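Local coordinates for arginyl-trna synthetase (Thermus thermophilus, PDB 1IQ0), which probably joins L-arginine to its cognate tRNA at the expense of ATP, as a monomeric class I aminoacyl-tRNA synthetase, at residues Ala55-Glu69 and Pro73-Ala86. Residues are numbered along the deposited sequence; the frame is centred on the assembly and turned at random.
Sequences AQELKDRLPLPEFVE and PVGGYLNFRLRTEA
Val68 and Leu82 pair as an antiparallel, non-hydrogen-bonded couple whose side chains diverge, at the open end of a beta hairpin, flanked by the bonds Arg83 N to Phe67 O (2.9 Å) and Glu69 N to Arg81 O. At the other end, helix 55-60 crosses strand 77-82 at 43°, their axes 8.2 Å apart; there small Ala55 lets the backbones close in, its CB 3.7 Å from Tyr77 O. Leu78 sends CD2 against Leu58 CD2, while the CG-CD side of the rigid Pro73 ring meets the Lys59 methylenes at about a right angle, Lys59 CD 3.5 Å from Pro73 CD. Leu62 CD2 meets the Phe80 ring at its edge, 3.6 Å from CE2. Within the type I turn Pro65-Val68, Glu66 OE1 forms a salt bridge with Arg83 NH2 (2.7 Å), carboxylate and guanidinium planes nearly perpendicular. A leucine in place of Arg83 would probably leave the Glu66 carboxylate without this charged mate. Arg83 stands at the N-cap position of helix 84-92, where water bridges Thr84 N to Glu69 OE2; Ala86 packs on Phe67 CB. Strand 36-39 flanks strand 77-82, and Ile10 and Ala13 of helix 3-15 complete the apolar layer around Leu58, Leu62 and Phe80.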
ATOM      1  N   ALA A  55      29.344   5.823  22.433  1.00 57.09           N
ATOM      2  CA  ALA A  55      29.174   6.962  21.542  1.00 54.97           C
ATOM      3  C   ALA A  55      30.522   7.634  21.273  1.00 55.37           C
ATOM      4  O   ALA A  55      30.867   7.912  20.120  1.00 54.97           O
ATOM      5  CB  ALA A  55      28.195   7.961  22.152  1.00 31.13           C
ATOM      6  N   GLN A  56      31.282   7.888  22.337  1.00 73.45           N
ATOM      7  CA  GLN A  56      32.594   8.517  22.202  1.00 72.81           C
ATOM      8  C   GLN A  56      33.508   7.598  21.400  1.00 73.37           C
ATOM      9  O   GLN A  56      34.323   8.054  20.598  1.00 73.43           O
ATOM     10  CB  GLN A  56      33.202   8.781  23.582  1.00 57.65           C
ATOM     11  CG  GLN A  56      34.588   9.410  23.543  1.00 60.25           C
ATOM     12  CD  GLN A  56      34.600  10.761  22.847  1.00 64.38           C
ATOM     13  OE1 GLN A  56      33.924  11.698  23.272  1.00 63.43           O
ATOM     14  NE2 GLN A  56      35.375  10.867  21.772  1.00 63.69           N
ATOM     15  N   GLU A  57      33.355   6.298  21.627  1.00 56.11           N
ATOM     16  CA  GLU A  57      34.138   5.281  20.935  1.00 56.95           C
ATOM     17  C   GLU A  57      33.851   5.350  19.439  1.00 55.03           C
ATOM     18  O   GLU A  57      34.770   5.413  18.616  1.00 53.64           O
ATOM     19  CB  GLU A  57      33.768   3.893  21.471  1.00100.38           C
ATOM     20  CG  GLU A  57      34.337   2.721  20.680  1.00105.26           C
ATOM     21  CD  GLU A  57      35.846   2.624  20.772  1.00106.61           C
ATOM     22  OE1 GLU A  57      36.364   2.507  21.902  1.00108.90           O
ATOM     23  OE2 GLU A  57      36.511   2.660  19.716  1.00104.26           O
ATOM     24  N   LEU A  58      32.566   5.336  19.097  1.00 49.61           N
ATOM     25  CA  LEU A  58      32.137   5.397  17.705  1.00 48.33           C
ATOM     26  C   LEU A  58      32.660   6.669  17.048  1.00 44.60           C
ATOM     27  O   LEU A  58      33.111   6.655  15.902  1.00 44.12           O
ATOM     28  CB  LEU A  58      30.610   5.359  17.627  1.00 54.57           C
ATOM     29  CG  LEU A  58      29.984   5.432  16.231  1.00 56.31           C
ATOM     30  CD1 LEU A  58      30.549   4.324  15.353  1.00 56.21           C
ATOM     31  CD2 LEU A  58      28.471   5.307  16.347  1.00 56.59           C
ATOM     32  N   LYS A  59      32.597   7.769  17.784  1.00 40.01           N
ATOM     33  CA  LYS A  59      33.067   9.050  17.281  1.00 43.50           C
ATOM     34  C   LYS A  59      34.549   8.969  16.926  1.00 46.17           C
ATOM     35  O   LYS A  59      34.991   9.538  15.930  1.00 46.45           O
ATOM     36  CB  LYS A  59      32.853  10.137  18.336  1.00 52.84           C
ATOM     37  CG  LYS A  59      33.272  11.526  17.894  1.00 49.36           C
ATOM     38  CD  LYS A  59      33.196  12.514  19.047  1.00 51.50           C
ATOM     39  CE  LYS A  59      33.477  13.932  18.578  1.00 48.95           C
ATOM     40  NZ  LYS A  59      34.744  14.004  17.805  1.00 41.49           N
ATOM     41  N   ASP A  60      35.308   8.251  17.747  1.00 57.66           N
ATOM     42  CA  ASP A  60      36.747   8.102  17.548  1.00 60.64           C
ATOM     43  C   ASP A  60      37.151   7.337  16.287  1.00 60.38           C
ATOM     44  O   ASP A  60      38.164   7.653  15.663  1.00 60.82           O
ATOM     45  CB  ASP A  60      37.364   7.433  18.779  1.00 76.40           C
ATOM     46  CG  ASP A  60      37.211   8.271  20.035  1.00 79.64           C
ATOM     47  OD1 ASP A  60      37.598   7.795  21.120  1.00 83.26           O
ATOM     48  OD2 ASP A  60      36.706   9.410  19.938  1.00 81.55           O
ATOM     49  N   ARG A  61      36.365   6.335  15.910  1.00 48.38           N
ATOM     50  CA  ARG A  61      36.681   5.546  14.728  1.00 50.82           C
ATOM     51  C   ARG A  61      35.744   5.804  13.557  1.00 48.03           C
ATOM     52  O   ARG A  61      35.628   4.968  12.658  1.00 48.79           O
ATOM     53  CB  ARG A  61      36.654   4.054  15.068  1.00 89.11           C
ATOM     54  CG  ARG A  61      37.633   3.651  16.151  1.00 96.20           C
ATOM     55  CD  ARG A  61      37.657   2.148  16.340  1.00103.23           C
ATOM     56  NE  ARG A  61      38.580   1.758  17.401  1.00107.84           N
ATOM     57  CZ  ARG A  61      38.848   0.501  17.736  1.00110.57           C
ATOM     58  NH1 ARG A  61      38.265  -0.499  17.090  1.00110.50           N
ATOM     59  NH2 ARG A  61      39.703   0.244  18.717  1.00112.37           N
ATOM     60  N   LEU A  62      35.080   6.956  13.556  1.00 56.16           N
ATOM     61  CA  LEU A  62      34.155   7.274  12.474  1.00 49.12           C
ATOM     62  C   LEU A  62      34.645   8.362  11.529  1.00 45.87           C
ATOM     63  O   LEU A  62      34.710   9.534  11.898  1.00 46.07           O
ATOM     64  CB  LEU A  62      32.796   7.689  13.038  1.00 44.24           C
ATOM     65  CG  LEU A  62      31.754   8.108  11.991  1.00 42.01           C
ATOM     66  CD1 LEU A  62      31.505   6.971  11.013  1.00 40.42           C
ATOM     67  CD2 LEU A  62      30.463   8.496  12.686  1.00 41.73           C
ATOM     68  N   PRO A  63      35.005   7.984  10.294  1.00 44.21           N
ATOM     69  CA  PRO A  63      35.475   8.977   9.327  1.00 44.95           C
ATOM     70  C   PRO A  63      34.246   9.764   8.868  1.00 45.75           C
ATOM     71  O   PRO A  63      33.359   9.223   8.204  1.00 46.23           O
ATOM     72  CB  PRO A  63      36.078   8.118   8.221  1.00 39.88           C
ATOM     73  CG  PRO A  63      35.196   6.909   8.236  1.00 37.58           C
ATOM     74  CD  PRO A  63      35.035   6.629   9.715  1.00 41.09           C
ATOM     75  N   LEU A  64      34.195  11.037   9.240  1.00 41.42           N
ATOM     76  CA  LEU A  64      33.062  11.895   8.905  1.00 38.82           C
ATOM     77  C   LEU A  64      32.795  12.113   7.424  1.00 35.88           C
ATOM     78  O   LEU A  64      33.696  12.469   6.667  1.00 36.09           O
ATOM     79  CB  LEU A  64      33.229  13.263   9.574  1.00 31.79           C
ATOM     80  CG  LEU A  64      33.339  13.281  11.104  1.00 31.92           C
ATOM     81  CD1 LEU A  64      33.570  14.714  11.578  1.00 30.33           C
ATOM     82  CD2 LEU A  64      32.072  12.699  11.730  1.00 30.84           C
ATOM     83  N   PRO A  65      31.545  11.881   6.985  1.00 30.52           N
ATOM     84  CA  PRO A  65      31.234  12.098   5.568  1.00 28.49           C
ATOM     85  C   PRO A  65      31.440  13.604   5.375  1.00 28.10           C
ATOM     86  O   PRO A  65      31.304  14.364   6.339  1.00 26.96           O
ATOM     87  CB  PRO A  65      29.765  11.702   5.473  1.00 26.24           C
ATOM     88  CG  PRO A  65      29.629  10.645   6.538  1.00 27.58           C
ATOM     89  CD  PRO A  65      30.420  11.237   7.685  1.00 27.53           C
ATOM     90  N   GLU A  66      31.765  14.039   4.159  1.00 31.85           N
ATOM     91  CA  GLU A  66      32.010  15.462   3.916  1.00 34.35           C
ATOM     92  C   GLU A  66      30.839  16.384   4.248  1.00 33.52           C
ATOM     93  O   GLU A  66      31.029  17.587   4.410  1.00 34.91           O
ATOM     94  CB  GLU A  66      32.463  15.696   2.459  1.00 33.89           C
ATOM     95  CG  GLU A  66      31.434  15.382   1.367  1.00 38.47           C
ATOM     96  CD  GLU A  66      30.339  16.435   1.254  1.00 42.31           C
ATOM     97  OE1 GLU A  66      30.662  17.642   1.277  1.00 41.94           O
ATOM     98  OE2 GLU A  66      29.154  16.057   1.126  1.00 41.91           O
ATOM     99  N   PHE A  67      29.633  15.832   4.363  1.00 36.13           N
ATOM    100  CA  PHE A  67      28.471  16.658   4.665  1.00 34.11           C
ATOM    101  C   PHE A  67      28.217  16.836   6.157  1.00 33.92           C
ATOM    102  O   PHE A  67      27.312  17.574   6.550  1.00 34.01           O
ATOM    103  CB  PHE A  67      27.217  16.105   3.963  1.00 32.40           C
ATOM    104  CG  PHE A  67      26.910  14.665   4.284  1.00 33.92           C
ATOM    105  CD1 PHE A  67      26.368  14.308   5.514  1.00 31.63           C
ATOM    106  CD2 PHE A  67      27.153  13.663   3.345  1.00 32.25           C
ATOM    107  CE1 PHE A  67      26.070  12.972   5.809  1.00 30.34           C
ATOM    108  CE2 PHE A  67      26.860  12.325   3.627  1.00 33.54           C
ATOM    109  CZ  PHE A  67      26.316  11.981   4.865  1.00 31.04           C
ATOM    110  N   VAL A  68      29.018  16.175   6.988  1.00 26.96           N
ATOM    111  CA  VAL A  68      28.862  16.296   8.438  1.00 27.53           C
ATOM    112  C   VAL A  68      29.847  17.311   9.018  1.00 30.09           C
ATOM    113  O   VAL A  68      31.064  17.191   8.855  1.00 30.82           O
ATOM    114  CB  VAL A  68      29.059  14.939   9.152  1.00 28.62           C
ATOM    115  CG1 VAL A  68      29.003  15.131  10.669  1.00 24.35           C
ATOM    116  CG2 VAL A  68      27.967  13.967   8.717  1.00 27.07           C
ATOM    117  N   GLU A  69      29.300  18.315   9.694  1.00 32.58           N
ATOM    118  CA  GLU A  69      30.091  19.378  10.299  1.00 35.20           C
ATOM    119  C   GLU A  69      30.822  18.891  11.545  1.00 31.80           C
ATOM    120  O   GLU A  69      32.022  19.115  11.697  1.00 28.06           O
ATOM    121  CB  GLU A  69      29.173  20.547  10.676  1.00 44.28           C
ATOM    122  CG  GLU A  69      29.866  21.756  11.298  1.00 57.35           C
ATOM    123  CD  GLU A  69      30.364  22.748  10.264  1.00 59.01           C
ATOM    124  OE1 GLU A  69      31.393  22.477   9.609  1.00 61.74           O
ATOM    125  OE2 GLU A  69      29.712  23.801  10.100  1.00 65.06           O
ATOM    126  N   PRO A  73      28.940  13.319  21.021  1.00 50.52           N
ATOM    127  CA  PRO A  73      28.377  12.275  21.885  1.00 52.67           C
ATOM    128  C   PRO A  73      27.485  12.959  22.920  1.00 54.32           C
ATOM    129  O   PRO A  73      27.970  13.743  23.734  1.00 55.49           O
ATOM    130  CB  PRO A  73      29.614  11.648  22.522  1.00 48.16           C
ATOM    131  CG  PRO A  73      30.687  11.880  21.494  1.00 47.56           C
ATOM    132  CD  PRO A  73      30.411  13.300  21.067  1.00 47.10           C
ATOM    133  N   VAL A  74      26.187  12.674  22.887  1.00 53.09           N
ATOM    134  CA  VAL A  74      25.263  13.302  23.828  1.00 53.71           C
ATOM    135  C   VAL A  74      24.457  12.297  24.640  1.00 53.16           C
ATOM    136  O   VAL A  74      23.469  11.745  24.154  1.00 54.67           O
ATOM    137  CB  VAL A  74      24.278  14.241  23.095  1.00 69.07           C
ATOM    138  CG1 VAL A  74      23.409  14.972  24.103  1.00 69.33           C
ATOM    139  CG2 VAL A  74      25.046  15.230  22.238  1.00 68.24           C
ATOM    140  N   GLY A  75      24.887  12.076  25.880  1.00 63.87           N
ATOM    141  CA  GLY A  75      24.211  11.153  26.776  1.00 64.30           C
ATOM    142  C   GLY A  75      23.537   9.944  26.151  1.00 64.74           C
ATOM    143  O   GLY A  75      22.307   9.867  26.104  1.00 65.24           O
ATOM    144  N   GLY A  76      24.335   8.993  25.674  1.00 61.89           N
ATOM    145  CA  GLY A  76      23.771   7.795  25.076  1.00 60.96           C
ATOM    146  C   GLY A  76      23.696   7.812  23.563  1.00 61.55           C
ATOM    147  O   GLY A  76      23.883   6.782  22.912  1.00 62.62           O
ATOM    148  N   TYR A  77      23.414   8.980  22.997  1.00 52.51           N
ATOM    149  CA  TYR A  77      23.320   9.124  21.550  1.00 48.34           C
ATOM    150  C   TYR A  77      24.590   9.746  20.997  1.00 45.20           C
ATOM    151  O   TYR A  77      25.391  10.325  21.732  1.00 44.78           O
ATOM    152  CB  TYR A  77      22.160  10.054  21.156  1.00 45.47           C
ATOM    153  CG  TYR A  77      20.760   9.575  21.475  1.00 46.71           C
ATOM    154  CD1 TYR A  77      20.259   9.615  22.777  1.00 47.75           C
ATOM    155  CD2 TYR A  77      19.922   9.109  20.462  1.00 47.39           C
ATOM    156  CE1 TYR A  77      18.949   9.206  23.059  1.00 48.85           C
ATOM    157  CE2 TYR A  77      18.617   8.695  20.731  1.00 49.16           C
ATOM    158  CZ  TYR A  77      18.137   8.746  22.027  1.00 49.92           C
ATOM    159  OH  TYR A  77      16.848   8.333  22.284  1.00 50.42           O
ATOM    160  N   LEU A  78      24.775   9.604  19.692  1.00 41.78           N
ATOM    161  CA  LEU A  78      25.890  10.238  19.005  1.00 38.02           C
ATOM    162  C   LEU A  78      25.162  11.093  17.972  1.00 39.00           C
ATOM    163  O   LEU A  78      24.575  10.566  17.021  1.00 37.40           O
ATOM    164  CB  LEU A  78      26.805   9.228  18.308  1.00 36.67           C
ATOM    165  CG  LEU A  78      27.889   9.928  17.465  1.00 34.36           C
ATOM    166  CD1 LEU A  78      28.672  10.924  18.326  1.00 33.05           C
ATOM    167  CD2 LEU A  78      28.829   8.905  16.857  1.00 31.76           C
ATOM    168  N   ASN A  79      25.162  12.407  18.183  1.00 43.19           N
ATOM    169  CA  ASN A  79      24.476  13.317  17.274  1.00 41.52           C
ATOM    170  C   ASN A  79      25.386  13.907  16.213  1.00 42.37           C
ATOM    171  O   ASN A  79      26.597  14.020  16.403  1.00 45.02           O
ATOM    172  CB  ASN A  79      23.808  14.452  18.051  1.00 43.31           C
ATOM    173  CG  ASN A  79      22.692  13.965  18.946  1.00 46.92           C
ATOM    174  OD1 ASN A  79      22.004  12.992  18.635  1.00 53.03           O
ATOM    175  ND2 ASN A  79      22.493  14.654  20.058  1.00 41.85           N
ATOM    176  N   PHE A  80      24.787  14.286  15.091  1.00 33.75           N
ATOM    177  CA  PHE A  80      25.543  14.862  13.995  1.00 32.80           C
ATOM    178  C   PHE A  80      24.963  16.189  13.532  1.00 33.05           C
ATOM    179  O   PHE A  80      23.766  16.297  13.248  1.00 33.11           O
ATOM    180  CB  PHE A  80      25.578  13.900  12.802  1.00 32.78           C
ATOM    181  CG  PHE A  80      26.089  12.534  13.139  1.00 30.35           C
ATOM    182  CD1 PHE A  80      25.247  11.585  13.710  1.00 33.54           C
ATOM    183  CD2 PHE A  80      27.419  12.199  12.902  1.00 33.68           C
ATOM    184  CE1 PHE A  80      25.725  10.314  14.043  1.00 33.28           C
ATOM    185  CE2 PHE A  80      27.909  10.933  13.229  1.00 33.63           C
ATOM    186  CZ  PHE A  80      27.060   9.988  13.801  1.00 30.92           C
ATOM    187  N   ARG A  81      25.818  17.199  13.463  1.00 27.08           N
ATOM    188  CA  ARG A  81      25.402  18.503  12.990  1.00 27.76           C
ATOM    189  C   ARG A  81      25.900  18.552  11.550  1.00 27.83           C
ATOM    190  O   ARG A  81      27.085  18.343  11.295  1.00 27.38           O
ATOM    191  CB  ARG A  81      26.033  19.615  13.836  1.00 40.22           C
ATOM    192  CG  ARG A  81      25.642  21.036  13.409  1.00 43.80           C
ATOM    193  CD  ARG A  81      25.692  22.002  14.590  1.00 48.86           C
ATOM    194  NE  ARG A  81      26.854  21.760  15.444  1.00 49.98           N
ATOM    195  CZ  ARG A  81      28.105  22.071  15.121  1.00 51.13           C
ATOM    196  NH1 ARG A  81      28.373  22.650  13.959  1.00 51.50           N
ATOM    197  NH2 ARG A  81      29.093  21.779  15.959  1.00 49.14           N
ATOM    198  N   LEU A  82      24.989  18.804  10.615  1.00 31.59           N
ATOM    199  CA  LEU A  82      25.332  18.847   9.203  1.00 31.33           C
ATOM    200  C   LEU A  82      25.872  20.196   8.758  1.00 31.22           C
ATOM    201  O   LEU A  82      25.586  21.224   9.368  1.00 31.86           O
ATOM    202  CB  LEU A  82      24.099  18.498   8.358  1.00 28.76           C
ATOM    203  CG  LEU A  82      23.440  17.133   8.620  1.00 33.53           C
ATOM    204  CD1 LEU A  82      22.259  16.943   7.679  1.00 32.32           C
ATOM    205  CD2 LEU A  82      24.462  16.009   8.425  1.00 30.75           C
ATOM    206  N   ARG A  83      26.675  20.191   7.700  1.00 21.83           N
ATOM    207  CA  ARG A  83      27.181  21.445   7.170  1.00 26.83           C
ATOM    208  C   ARG A  83      25.982  22.033   6.431  1.00 25.61           C
ATOM    209  O   ARG A  83      25.395  21.387   5.558  1.00 26.70           O
ATOM    210  CB  ARG A  83      28.338  21.217   6.193  1.00 36.15           C
ATOM    211  CG  ARG A  83      29.600  20.651   6.824  1.00 43.90           C
ATOM    212  CD  ARG A  83      30.782  20.848   5.893  1.00 50.72           C
ATOM    213  NE  ARG A  83      30.477  20.390   4.542  1.00 61.54           N
ATOM    214  CZ  ARG A  83      31.256  20.596   3.485  1.00 66.80           C
ATOM    215  NH1 ARG A  83      32.402  21.256   3.619  1.00 66.83           N
ATOM    216  NH2 ARG A  83      30.885  20.146   2.291  1.00 67.84           N
ATOM    217  N   THR A  84      25.607  23.249   6.793  1.00 30.29           N
ATOM    218  CA  THR A  84      24.459  23.894   6.173  1.00 29.96           C
ATOM    219  C   THR A  84      24.472  23.843   4.644  1.00 31.85           C
ATOM    220  O   THR A  84      23.466  23.499   4.029  1.00 30.88           O
ATOM    221  CB  THR A  84      24.350  25.336   6.669  1.00 28.20           C
ATOM    222  OG1 THR A  84      24.164  25.307   8.092  1.00 26.31           O
ATOM    223  CG2 THR A  84      23.166  26.058   6.017  1.00 26.83           C
ATOM    224  N   GLU A  85      25.612  24.159   4.038  1.00 29.45           N
ATOM    225  CA  GLU A  85      25.730  24.141   2.584  1.00 30.81           C
ATOM    226  C   GLU A  85      25.413  22.763   2.002  1.00 30.67           C
ATOM    227  O   GLU A  85      24.619  22.644   1.062  1.00 28.11           O
ATOM    228  CB  GLU A  85      27.139  24.549   2.163  1.00 55.47           C
ATOM    229  CG  GLU A  85      27.351  24.529   0.660  1.00 69.35           C
ATOM    230  CD  GLU A  85      28.804  24.715   0.271  1.00 78.11           C
ATOM    231  OE1 GLU A  85      29.091  24.765  -0.943  1.00 84.12           O
ATOM    232  OE2 GLU A  85      29.660  24.807   1.178  1.00 82.86           O
ATOM    233  N   ALA A  86      26.042  21.727   2.556  1.00 29.79           N
ATOM    234  CA  ALA A  86      25.828  20.364   2.085  1.00 28.94           C
ATOM    235  C   ALA A  86      24.370  19.972   2.281  1.00 27.88           C
ATOM    236  O   ALA A  86      23.772  19.318   1.430  1.00 30.28           O
ATOM    237  CB  ALA A  86      26.744  19.394   2.839  1.00 26.66           C
TER
HETATM  238  O   HOH W   1      27.563  24.604   8.651  1.00 36.14           O